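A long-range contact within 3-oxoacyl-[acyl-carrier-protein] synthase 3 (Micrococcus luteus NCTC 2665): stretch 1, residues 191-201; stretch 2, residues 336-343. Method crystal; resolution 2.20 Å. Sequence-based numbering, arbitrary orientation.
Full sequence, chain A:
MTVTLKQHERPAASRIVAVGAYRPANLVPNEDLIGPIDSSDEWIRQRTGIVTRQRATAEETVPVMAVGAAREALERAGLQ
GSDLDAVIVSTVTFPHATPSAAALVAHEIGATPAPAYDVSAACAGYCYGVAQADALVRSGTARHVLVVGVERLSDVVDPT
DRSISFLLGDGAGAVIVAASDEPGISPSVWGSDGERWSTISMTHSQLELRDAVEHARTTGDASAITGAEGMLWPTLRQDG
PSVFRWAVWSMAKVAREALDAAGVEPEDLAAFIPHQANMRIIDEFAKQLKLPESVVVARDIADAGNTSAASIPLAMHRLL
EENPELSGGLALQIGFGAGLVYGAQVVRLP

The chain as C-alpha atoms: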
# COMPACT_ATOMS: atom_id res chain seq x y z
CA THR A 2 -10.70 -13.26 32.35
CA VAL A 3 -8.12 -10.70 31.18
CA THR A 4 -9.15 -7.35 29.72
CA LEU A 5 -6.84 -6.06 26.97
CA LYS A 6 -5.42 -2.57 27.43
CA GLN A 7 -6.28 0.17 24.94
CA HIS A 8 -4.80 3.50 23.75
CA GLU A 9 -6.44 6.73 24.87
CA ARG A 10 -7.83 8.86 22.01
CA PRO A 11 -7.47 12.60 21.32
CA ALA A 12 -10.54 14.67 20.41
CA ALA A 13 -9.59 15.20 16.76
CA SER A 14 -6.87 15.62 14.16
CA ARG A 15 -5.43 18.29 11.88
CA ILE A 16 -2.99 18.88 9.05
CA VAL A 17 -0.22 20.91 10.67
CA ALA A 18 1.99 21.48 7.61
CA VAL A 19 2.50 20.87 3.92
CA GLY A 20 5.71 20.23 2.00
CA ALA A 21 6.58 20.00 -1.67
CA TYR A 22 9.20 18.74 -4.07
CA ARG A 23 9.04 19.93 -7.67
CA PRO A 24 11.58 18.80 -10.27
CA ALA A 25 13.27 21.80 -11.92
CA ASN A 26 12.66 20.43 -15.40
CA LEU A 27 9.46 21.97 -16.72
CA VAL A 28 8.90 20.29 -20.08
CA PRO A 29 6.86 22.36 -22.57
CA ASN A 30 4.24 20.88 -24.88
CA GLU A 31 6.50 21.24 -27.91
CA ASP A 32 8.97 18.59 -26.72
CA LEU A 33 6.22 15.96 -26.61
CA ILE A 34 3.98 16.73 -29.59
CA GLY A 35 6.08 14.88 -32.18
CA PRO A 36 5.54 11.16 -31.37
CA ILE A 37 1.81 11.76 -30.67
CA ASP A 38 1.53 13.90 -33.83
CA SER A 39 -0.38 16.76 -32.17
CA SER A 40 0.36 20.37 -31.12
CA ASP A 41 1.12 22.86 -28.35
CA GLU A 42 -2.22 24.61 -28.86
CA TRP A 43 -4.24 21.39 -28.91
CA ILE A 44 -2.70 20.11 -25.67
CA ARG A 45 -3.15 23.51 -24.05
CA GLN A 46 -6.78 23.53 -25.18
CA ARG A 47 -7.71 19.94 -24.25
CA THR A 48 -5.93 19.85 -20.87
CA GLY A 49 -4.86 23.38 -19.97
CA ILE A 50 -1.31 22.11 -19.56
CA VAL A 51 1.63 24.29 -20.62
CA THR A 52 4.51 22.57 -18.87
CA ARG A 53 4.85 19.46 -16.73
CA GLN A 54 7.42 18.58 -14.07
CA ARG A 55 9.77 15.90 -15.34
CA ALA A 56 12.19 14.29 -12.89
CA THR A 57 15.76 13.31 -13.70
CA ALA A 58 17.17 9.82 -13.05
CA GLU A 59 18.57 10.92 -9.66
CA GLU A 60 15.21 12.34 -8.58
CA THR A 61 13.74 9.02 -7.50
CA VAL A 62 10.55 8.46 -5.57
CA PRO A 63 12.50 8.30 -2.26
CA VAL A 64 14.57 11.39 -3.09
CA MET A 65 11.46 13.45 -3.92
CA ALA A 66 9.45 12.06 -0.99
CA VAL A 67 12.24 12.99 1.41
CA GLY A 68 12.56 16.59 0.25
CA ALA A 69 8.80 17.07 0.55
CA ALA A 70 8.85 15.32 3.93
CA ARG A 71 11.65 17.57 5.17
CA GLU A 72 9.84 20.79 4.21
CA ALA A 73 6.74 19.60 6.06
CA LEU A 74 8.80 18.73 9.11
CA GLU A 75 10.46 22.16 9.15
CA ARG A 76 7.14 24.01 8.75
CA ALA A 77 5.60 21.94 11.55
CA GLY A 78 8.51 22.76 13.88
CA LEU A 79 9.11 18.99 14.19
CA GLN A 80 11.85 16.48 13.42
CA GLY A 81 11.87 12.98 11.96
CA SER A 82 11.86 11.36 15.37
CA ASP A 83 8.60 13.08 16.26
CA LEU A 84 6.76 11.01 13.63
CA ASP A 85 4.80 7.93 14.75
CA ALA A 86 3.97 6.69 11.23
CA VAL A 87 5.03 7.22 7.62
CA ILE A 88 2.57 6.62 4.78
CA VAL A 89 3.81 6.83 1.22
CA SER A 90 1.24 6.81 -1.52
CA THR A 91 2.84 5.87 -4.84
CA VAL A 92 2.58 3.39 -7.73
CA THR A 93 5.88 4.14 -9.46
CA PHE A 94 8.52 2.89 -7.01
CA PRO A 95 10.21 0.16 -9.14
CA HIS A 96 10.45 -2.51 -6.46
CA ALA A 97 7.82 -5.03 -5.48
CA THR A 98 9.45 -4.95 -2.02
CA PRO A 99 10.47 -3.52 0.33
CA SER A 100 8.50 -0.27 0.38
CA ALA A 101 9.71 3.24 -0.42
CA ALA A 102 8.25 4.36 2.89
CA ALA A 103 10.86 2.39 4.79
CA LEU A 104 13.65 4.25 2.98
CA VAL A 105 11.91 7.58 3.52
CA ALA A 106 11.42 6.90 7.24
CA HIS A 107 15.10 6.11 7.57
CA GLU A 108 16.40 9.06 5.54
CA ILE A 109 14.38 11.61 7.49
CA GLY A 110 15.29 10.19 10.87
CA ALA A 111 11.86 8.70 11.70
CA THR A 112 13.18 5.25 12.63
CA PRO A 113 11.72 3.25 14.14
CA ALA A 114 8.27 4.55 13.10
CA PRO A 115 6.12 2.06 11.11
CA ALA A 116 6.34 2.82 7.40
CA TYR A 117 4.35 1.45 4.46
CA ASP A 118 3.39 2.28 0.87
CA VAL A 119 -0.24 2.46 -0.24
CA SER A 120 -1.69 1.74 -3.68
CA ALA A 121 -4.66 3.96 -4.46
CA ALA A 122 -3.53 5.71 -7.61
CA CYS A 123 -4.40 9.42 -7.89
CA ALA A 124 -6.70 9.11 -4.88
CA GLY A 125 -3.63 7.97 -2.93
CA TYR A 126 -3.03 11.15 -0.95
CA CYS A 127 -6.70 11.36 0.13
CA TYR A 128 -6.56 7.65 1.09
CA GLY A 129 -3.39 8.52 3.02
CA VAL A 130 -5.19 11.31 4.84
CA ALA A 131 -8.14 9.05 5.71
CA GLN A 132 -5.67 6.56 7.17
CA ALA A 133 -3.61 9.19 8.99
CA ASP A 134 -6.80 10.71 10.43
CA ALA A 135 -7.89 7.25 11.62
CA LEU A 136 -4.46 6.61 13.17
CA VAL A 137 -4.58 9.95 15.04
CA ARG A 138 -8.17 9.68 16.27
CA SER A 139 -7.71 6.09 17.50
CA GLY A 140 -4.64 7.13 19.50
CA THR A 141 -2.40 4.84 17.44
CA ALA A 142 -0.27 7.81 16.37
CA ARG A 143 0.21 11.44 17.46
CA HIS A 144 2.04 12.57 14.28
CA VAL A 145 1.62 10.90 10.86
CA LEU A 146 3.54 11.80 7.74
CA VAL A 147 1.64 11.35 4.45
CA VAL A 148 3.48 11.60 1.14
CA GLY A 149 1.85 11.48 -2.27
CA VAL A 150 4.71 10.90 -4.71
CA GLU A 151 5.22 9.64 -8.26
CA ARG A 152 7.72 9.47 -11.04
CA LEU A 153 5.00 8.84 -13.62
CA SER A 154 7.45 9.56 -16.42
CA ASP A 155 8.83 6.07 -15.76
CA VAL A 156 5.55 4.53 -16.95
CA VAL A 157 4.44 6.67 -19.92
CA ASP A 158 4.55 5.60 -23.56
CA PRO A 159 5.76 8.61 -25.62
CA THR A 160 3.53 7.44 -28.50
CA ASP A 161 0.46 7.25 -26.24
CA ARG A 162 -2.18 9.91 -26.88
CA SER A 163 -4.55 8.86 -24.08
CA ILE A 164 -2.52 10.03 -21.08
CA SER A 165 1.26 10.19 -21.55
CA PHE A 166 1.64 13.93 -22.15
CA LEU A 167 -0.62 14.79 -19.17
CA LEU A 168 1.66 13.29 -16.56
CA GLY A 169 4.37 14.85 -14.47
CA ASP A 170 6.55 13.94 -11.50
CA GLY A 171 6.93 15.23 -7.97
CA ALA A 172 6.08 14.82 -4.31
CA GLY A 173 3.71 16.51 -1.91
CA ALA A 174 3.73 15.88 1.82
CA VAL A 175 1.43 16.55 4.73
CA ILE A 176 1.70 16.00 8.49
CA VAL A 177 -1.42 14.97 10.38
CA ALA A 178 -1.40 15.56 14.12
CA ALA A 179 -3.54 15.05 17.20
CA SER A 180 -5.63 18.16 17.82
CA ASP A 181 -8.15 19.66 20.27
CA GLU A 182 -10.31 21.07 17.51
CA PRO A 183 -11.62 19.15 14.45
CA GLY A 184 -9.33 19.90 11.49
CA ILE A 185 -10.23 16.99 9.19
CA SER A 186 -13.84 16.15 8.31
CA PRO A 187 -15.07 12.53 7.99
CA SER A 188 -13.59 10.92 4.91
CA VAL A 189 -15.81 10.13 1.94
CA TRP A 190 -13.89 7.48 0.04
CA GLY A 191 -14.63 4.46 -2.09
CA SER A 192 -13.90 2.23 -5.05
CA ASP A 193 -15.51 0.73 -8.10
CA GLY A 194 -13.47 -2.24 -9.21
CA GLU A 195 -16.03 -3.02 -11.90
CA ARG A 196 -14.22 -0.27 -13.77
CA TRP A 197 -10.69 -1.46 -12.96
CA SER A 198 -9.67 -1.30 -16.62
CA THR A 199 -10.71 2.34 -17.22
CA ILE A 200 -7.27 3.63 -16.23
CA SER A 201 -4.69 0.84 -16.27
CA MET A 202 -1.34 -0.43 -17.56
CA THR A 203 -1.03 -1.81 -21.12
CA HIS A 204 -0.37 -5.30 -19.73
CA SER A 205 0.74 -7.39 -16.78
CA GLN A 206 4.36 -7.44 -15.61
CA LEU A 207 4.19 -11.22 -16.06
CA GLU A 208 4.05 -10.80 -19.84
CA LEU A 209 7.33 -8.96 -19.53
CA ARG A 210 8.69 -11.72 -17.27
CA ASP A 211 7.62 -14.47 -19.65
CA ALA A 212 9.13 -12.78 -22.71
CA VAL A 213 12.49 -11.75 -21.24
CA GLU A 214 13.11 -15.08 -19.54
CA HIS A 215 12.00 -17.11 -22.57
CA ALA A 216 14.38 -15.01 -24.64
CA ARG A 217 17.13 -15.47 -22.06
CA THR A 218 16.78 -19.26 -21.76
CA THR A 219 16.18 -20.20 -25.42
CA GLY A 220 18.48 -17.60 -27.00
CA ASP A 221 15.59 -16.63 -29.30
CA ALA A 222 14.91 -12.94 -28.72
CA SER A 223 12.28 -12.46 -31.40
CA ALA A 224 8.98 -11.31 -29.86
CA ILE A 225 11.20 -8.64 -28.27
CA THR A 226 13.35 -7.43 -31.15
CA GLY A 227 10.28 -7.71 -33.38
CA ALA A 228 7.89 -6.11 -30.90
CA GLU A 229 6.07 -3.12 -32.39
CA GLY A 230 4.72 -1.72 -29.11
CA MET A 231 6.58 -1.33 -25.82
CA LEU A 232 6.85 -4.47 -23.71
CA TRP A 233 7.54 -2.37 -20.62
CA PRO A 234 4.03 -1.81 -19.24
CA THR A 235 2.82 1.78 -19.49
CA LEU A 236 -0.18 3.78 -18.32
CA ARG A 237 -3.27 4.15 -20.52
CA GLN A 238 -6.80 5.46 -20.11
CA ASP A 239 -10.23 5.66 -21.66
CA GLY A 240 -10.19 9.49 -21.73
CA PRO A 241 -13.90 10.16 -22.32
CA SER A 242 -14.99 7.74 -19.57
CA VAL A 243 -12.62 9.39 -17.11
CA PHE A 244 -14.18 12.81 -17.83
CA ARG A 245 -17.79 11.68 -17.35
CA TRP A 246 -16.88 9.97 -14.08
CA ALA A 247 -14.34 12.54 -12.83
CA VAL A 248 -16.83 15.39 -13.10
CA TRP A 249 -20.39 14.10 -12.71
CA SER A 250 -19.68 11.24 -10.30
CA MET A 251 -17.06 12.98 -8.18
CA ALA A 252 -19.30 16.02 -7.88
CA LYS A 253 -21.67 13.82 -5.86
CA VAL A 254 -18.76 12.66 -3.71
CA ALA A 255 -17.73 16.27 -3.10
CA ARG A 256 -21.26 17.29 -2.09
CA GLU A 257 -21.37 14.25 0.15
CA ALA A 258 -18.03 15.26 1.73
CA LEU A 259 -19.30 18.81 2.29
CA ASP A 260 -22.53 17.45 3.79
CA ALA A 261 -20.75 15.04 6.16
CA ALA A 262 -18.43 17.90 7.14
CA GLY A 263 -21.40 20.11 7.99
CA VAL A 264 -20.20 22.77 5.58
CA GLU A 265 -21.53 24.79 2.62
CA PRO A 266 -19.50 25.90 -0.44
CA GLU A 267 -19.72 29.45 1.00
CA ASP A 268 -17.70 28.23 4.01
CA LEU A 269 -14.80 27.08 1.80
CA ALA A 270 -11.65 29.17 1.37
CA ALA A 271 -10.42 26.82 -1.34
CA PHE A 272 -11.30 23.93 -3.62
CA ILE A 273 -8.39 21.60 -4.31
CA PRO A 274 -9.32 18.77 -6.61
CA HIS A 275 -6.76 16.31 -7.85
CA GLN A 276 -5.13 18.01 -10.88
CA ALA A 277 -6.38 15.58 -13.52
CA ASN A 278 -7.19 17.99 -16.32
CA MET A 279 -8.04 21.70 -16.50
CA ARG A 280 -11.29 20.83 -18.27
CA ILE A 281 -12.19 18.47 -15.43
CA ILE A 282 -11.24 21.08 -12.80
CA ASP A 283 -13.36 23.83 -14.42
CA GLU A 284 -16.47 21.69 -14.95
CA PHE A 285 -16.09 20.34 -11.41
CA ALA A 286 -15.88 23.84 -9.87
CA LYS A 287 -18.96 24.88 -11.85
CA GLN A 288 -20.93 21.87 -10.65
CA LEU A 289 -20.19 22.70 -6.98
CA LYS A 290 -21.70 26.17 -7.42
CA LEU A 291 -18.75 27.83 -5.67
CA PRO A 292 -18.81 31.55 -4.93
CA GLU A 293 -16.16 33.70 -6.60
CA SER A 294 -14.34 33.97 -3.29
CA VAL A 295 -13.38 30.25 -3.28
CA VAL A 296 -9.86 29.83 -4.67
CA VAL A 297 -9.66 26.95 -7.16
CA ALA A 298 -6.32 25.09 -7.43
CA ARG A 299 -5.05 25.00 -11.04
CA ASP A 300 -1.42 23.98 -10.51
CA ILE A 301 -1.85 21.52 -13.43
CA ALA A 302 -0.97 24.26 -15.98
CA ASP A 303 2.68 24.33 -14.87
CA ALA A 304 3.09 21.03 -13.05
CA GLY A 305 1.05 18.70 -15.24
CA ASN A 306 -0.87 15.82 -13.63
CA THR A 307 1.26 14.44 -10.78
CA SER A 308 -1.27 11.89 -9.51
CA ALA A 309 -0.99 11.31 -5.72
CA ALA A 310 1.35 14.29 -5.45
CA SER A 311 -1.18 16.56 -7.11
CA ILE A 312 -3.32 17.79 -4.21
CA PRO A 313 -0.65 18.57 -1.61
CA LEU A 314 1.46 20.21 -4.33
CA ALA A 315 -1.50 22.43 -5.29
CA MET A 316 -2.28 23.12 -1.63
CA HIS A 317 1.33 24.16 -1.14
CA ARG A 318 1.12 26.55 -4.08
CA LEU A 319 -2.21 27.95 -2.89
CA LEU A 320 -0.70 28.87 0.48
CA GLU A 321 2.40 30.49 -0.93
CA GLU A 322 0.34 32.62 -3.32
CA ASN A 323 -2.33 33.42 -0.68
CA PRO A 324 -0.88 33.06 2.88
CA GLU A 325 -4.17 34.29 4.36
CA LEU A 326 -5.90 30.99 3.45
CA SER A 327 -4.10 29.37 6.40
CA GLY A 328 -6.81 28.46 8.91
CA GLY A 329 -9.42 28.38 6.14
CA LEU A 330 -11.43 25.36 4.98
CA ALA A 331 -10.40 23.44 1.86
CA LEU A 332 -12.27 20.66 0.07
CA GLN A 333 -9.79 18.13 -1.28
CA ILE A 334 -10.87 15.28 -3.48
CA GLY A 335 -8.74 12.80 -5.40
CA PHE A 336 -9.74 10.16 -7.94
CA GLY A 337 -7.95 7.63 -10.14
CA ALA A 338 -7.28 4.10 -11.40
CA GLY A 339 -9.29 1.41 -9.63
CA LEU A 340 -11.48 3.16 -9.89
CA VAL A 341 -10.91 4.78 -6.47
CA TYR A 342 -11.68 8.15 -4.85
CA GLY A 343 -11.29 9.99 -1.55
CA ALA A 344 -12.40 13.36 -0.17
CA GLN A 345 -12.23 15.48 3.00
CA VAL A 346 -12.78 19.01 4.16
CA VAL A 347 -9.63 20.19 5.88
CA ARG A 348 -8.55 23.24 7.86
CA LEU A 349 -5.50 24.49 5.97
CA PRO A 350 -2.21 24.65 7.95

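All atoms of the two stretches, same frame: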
# COMPACT_ATOMS: atom_id res chain seq x y z
N GLY A 191 -14.04 5.67 -1.55
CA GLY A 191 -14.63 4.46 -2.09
C GLY A 191 -13.90 3.93 -3.31
O GLY A 191 -12.84 4.43 -3.69
N SER A 192 -14.51 2.93 -3.93
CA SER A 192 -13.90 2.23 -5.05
C SER A 192 -15.00 1.74 -5.97
O SER A 192 -16.15 1.56 -5.57
CB SER A 192 -13.10 1.02 -4.55
OG SER A 192 -13.98 -0.04 -4.18
N ASP A 193 -14.65 1.51 -7.23
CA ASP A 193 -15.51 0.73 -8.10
C ASP A 193 -14.65 -0.13 -8.99
O ASP A 193 -14.27 0.26 -10.09
CB ASP A 193 -16.43 1.60 -8.96
CG ASP A 193 -17.36 0.77 -9.84
OD1 ASP A 193 -17.29 -0.48 -9.78
OD2 ASP A 193 -18.15 1.36 -10.59
N GLY A 194 -14.31 -1.32 -8.48
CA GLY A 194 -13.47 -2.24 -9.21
C GLY A 194 -14.11 -2.77 -10.48
O GLY A 194 -13.42 -3.38 -11.31
N GLU A 195 -15.41 -2.58 -10.65
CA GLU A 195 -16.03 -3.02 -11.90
C GLU A 195 -15.35 -2.28 -13.05
O GLU A 195 -15.33 -2.76 -14.18
CB GLU A 195 -17.54 -2.78 -11.94
CG GLU A 195 -18.12 -3.16 -13.30
CD GLU A 195 -19.63 -3.03 -13.38
OE1 GLU A 195 -20.33 -3.47 -12.44
OE2 GLU A 195 -20.12 -2.50 -14.40
N ARG A 196 -14.79 -1.11 -12.74
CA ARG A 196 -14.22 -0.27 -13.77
C ARG A 196 -12.71 -0.22 -13.65
O ARG A 196 -12.07 0.78 -14.00
CB ARG A 196 -14.85 1.13 -13.72
CG ARG A 196 -16.37 1.08 -13.91
CD ARG A 196 -17.05 2.44 -13.82
NE ARG A 196 -16.57 3.34 -14.86
CZ ARG A 196 -17.30 4.29 -15.44
NH1 ARG A 196 -18.56 4.47 -15.08
NH2 ARG A 196 -16.76 5.06 -16.39
N TRP A 197 -12.15 -1.33 -13.17
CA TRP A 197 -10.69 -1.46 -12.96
C TRP A 197 -9.89 -1.12 -14.22
O TRP A 197 -8.82 -0.53 -14.14
CB TRP A 197 -10.37 -2.89 -12.49
CG TRP A 197 -8.99 -3.14 -11.91
CD1 TRP A 197 -8.58 -2.92 -10.62
CD2 TRP A 197 -7.87 -3.75 -12.59
NE1 TRP A 197 -7.27 -3.32 -10.46
CE2 TRP A 197 -6.82 -3.84 -11.65
CE3 TRP A 197 -7.66 -4.21 -13.89
CZ2 TRP A 197 -5.57 -4.36 -11.98
CZ3 TRP A 197 -6.41 -4.74 -14.21
CH2 TRP A 197 -5.39 -4.81 -13.27
N SER A 198 -10.44 -1.44 -15.39
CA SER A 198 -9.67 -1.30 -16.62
C SER A 198 -9.73 0.10 -17.24
O SER A 198 -9.06 0.36 -18.24
CB SER A 198 -10.08 -2.35 -17.65
OG SER A 198 -11.29 -1.97 -18.29
N THR A 199 -10.52 1.00 -16.64
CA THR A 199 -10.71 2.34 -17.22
C THR A 199 -9.41 3.15 -17.31
O THR A 199 -9.15 3.80 -18.32
CB THR A 199 -11.82 3.13 -16.48
OG1 THR A 199 -13.07 2.47 -16.71
CG2 THR A 199 -11.91 4.57 -17.01
N ILE A 200 -8.62 3.10 -16.25
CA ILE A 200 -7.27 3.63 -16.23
C ILE A 200 -6.41 2.46 -15.76
O ILE A 200 -6.65 1.91 -14.69
CB ILE A 200 -7.14 4.77 -15.19
CG1 ILE A 200 -8.17 5.86 -15.45
CG2 ILE A 200 -5.74 5.36 -15.19
CD1 ILE A 200 -8.22 6.90 -14.31
N SER A 201 -5.43 2.06 -16.56
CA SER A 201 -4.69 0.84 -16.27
C SER A 201 -3.40 0.78 -17.07
O SER A 201 -3.16 1.65 -17.90
CB SER A 201 -5.55 -0.38 -16.61
OG SER A 201 -5.82 -0.45 -17.99
N PHE A 336 -9.04 11.18 -7.18
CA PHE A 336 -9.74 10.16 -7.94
C PHE A 336 -8.83 9.58 -9.01
O PHE A 336 -8.18 10.33 -9.74
CB PHE A 336 -11.03 10.73 -8.57
CG PHE A 336 -10.87 12.12 -9.17
CD1 PHE A 336 -10.60 12.28 -10.52
CD2 PHE A 336 -11.01 13.26 -8.38
CE1 PHE A 336 -10.45 13.54 -11.08
CE2 PHE A 336 -10.86 14.53 -8.93
CZ PHE A 336 -10.59 14.67 -10.28
N GLY A 337 -8.75 8.25 -9.10
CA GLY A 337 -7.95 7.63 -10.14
C GLY A 337 -8.18 6.15 -10.38
O GLY A 337 -9.23 5.62 -10.01
N ALA A 338 -7.19 5.50 -10.99
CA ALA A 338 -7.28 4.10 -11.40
C ALA A 338 -7.80 3.18 -10.28
O ALA A 338 -7.40 3.29 -9.13
CB ALA A 338 -5.92 3.61 -11.90
N GLY A 339 -8.71 2.28 -10.63
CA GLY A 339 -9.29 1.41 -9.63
C GLY A 339 -10.65 0.86 -10.02
O GLY A 339 -10.81 -0.36 -10.18
N LEU A 340 -11.64 1.74 -10.15
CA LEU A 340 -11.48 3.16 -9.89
C LEU A 340 -11.54 3.39 -8.37
O LEU A 340 -12.21 2.65 -7.65
CB LEU A 340 -12.59 3.94 -10.60
CG LEU A 340 -12.58 4.00 -12.14
CD1 LEU A 340 -13.92 4.45 -12.71
CD2 LEU A 340 -11.46 4.92 -12.62
N VAL A 341 -10.84 4.41 -7.88
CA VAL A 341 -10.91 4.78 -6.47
C VAL A 341 -11.01 6.30 -6.31
O VAL A 341 -10.58 7.06 -7.18
CB VAL A 341 -9.71 4.25 -5.65
CG1 VAL A 341 -9.71 2.72 -5.61
CG2 VAL A 341 -8.38 4.79 -6.21
N TYR A 342 -11.56 6.73 -5.17
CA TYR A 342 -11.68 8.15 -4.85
C TYR A 342 -11.66 8.39 -3.34
O TYR A 342 -12.03 7.52 -2.56
CB TYR A 342 -12.98 8.70 -5.41
CG TYR A 342 -14.22 8.00 -4.90
CD1 TYR A 342 -14.83 6.98 -5.63
CD2 TYR A 342 -14.78 8.35 -3.68
CE1 TYR A 342 -15.97 6.35 -5.16
CE2 TYR A 342 -15.92 7.73 -3.21
CZ TYR A 342 -16.50 6.72 -3.95
OH TYR A 342 -17.64 6.10 -3.46
N GLY A 343 -11.27 9.60 -2.95
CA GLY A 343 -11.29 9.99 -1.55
C GLY A 343 -11.43 11.50 -1.41
O GLY A 343 -10.86 12.25 -2.22
O HOH W 1 -9.35 1.88 -13.40

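This is a mostly backbone-mediated contact: a short antiparallel strand pairing, extended by a loop-to-loop hydrogen-bonded pair and closed off by a small apolar cluster.

Gly191 and Tyr342 form the hydrogen-bonded pair of the ladder. Gly191 N donates to Tyr342 O at 2.9 Å, and Tyr342 N donates to Gly191 O at 3.0 Å. Both bonds are nearly straight. Ser192 and Val341 follow as the non-hydrogen-bonded pair. Ser192 CA and Val341 CA are 4.2 Å apart, and their side chains lie on the same face of the sheet, with Ser192 CB 3.9 Å from Val341 CG1.

The pairing continues past the end of the strands. Asp193 N donates to Leu340 O at 2.7 Å, and Leu340 N returns a bond to Asp193 O at 3.0 Å. Leu340 O also receives a CA-H...O contact from Ser192 CA at 3.1 Å.

Tyr342 folds its ring back over Gly191. Gly191 CA sits 3.8 Å from the centroid of the Tyr342 ring, over its face. Gly191 has no side chain, and this leaves room for the tyrosine: an ideal CB here would lie 2.3 Å from Tyr342 OH, a clash.

The turn in stretch 2 is tight. Gly337 and Val341 exchange backbone hydrogen bonds, N to O in each direction, both at 2.9 Å. The peptide bond between Gly339 and Leu340 is cis. The backbone angles of Gly339 call for glycine, since a CB would be jammed against the preceding carbonyl O and would clash with Val341 N.

Gly339 O faces the Gly194 to Trp197 segment. Gly339 O accepts CA-H...O contacts from Trp197 CA at 3.0 Å and Gly194 CA at 3.4 Å. Trp197 N is 3.4 Å from Gly339 O, but the angle is too poor for a hydrogen bond. The Trp197 side chain points away overall, although its CB touches stretch 2.

Leu340 has the largest covered area of any residue here. Leu340 CD1 lies 3.6 Å from Arg196 NE, and Leu340 CD2 lies 4.2 Å from Ile200 CD1. Ile200 points toward stretch 2 and also packs on Ala338, with Ile200 CB 3.7 Å from Ala338 CB.

One water links the two stretches. Water 1 accepts from Gly339 N at 2.9 Å and from Ile200 N at 3.2 Å, and donates to Trp197 O at 2.6 Å. A type I turn runs from Arg196 to Thr199, with Thr199 N bonded to Arg196 O at 3.1 Å.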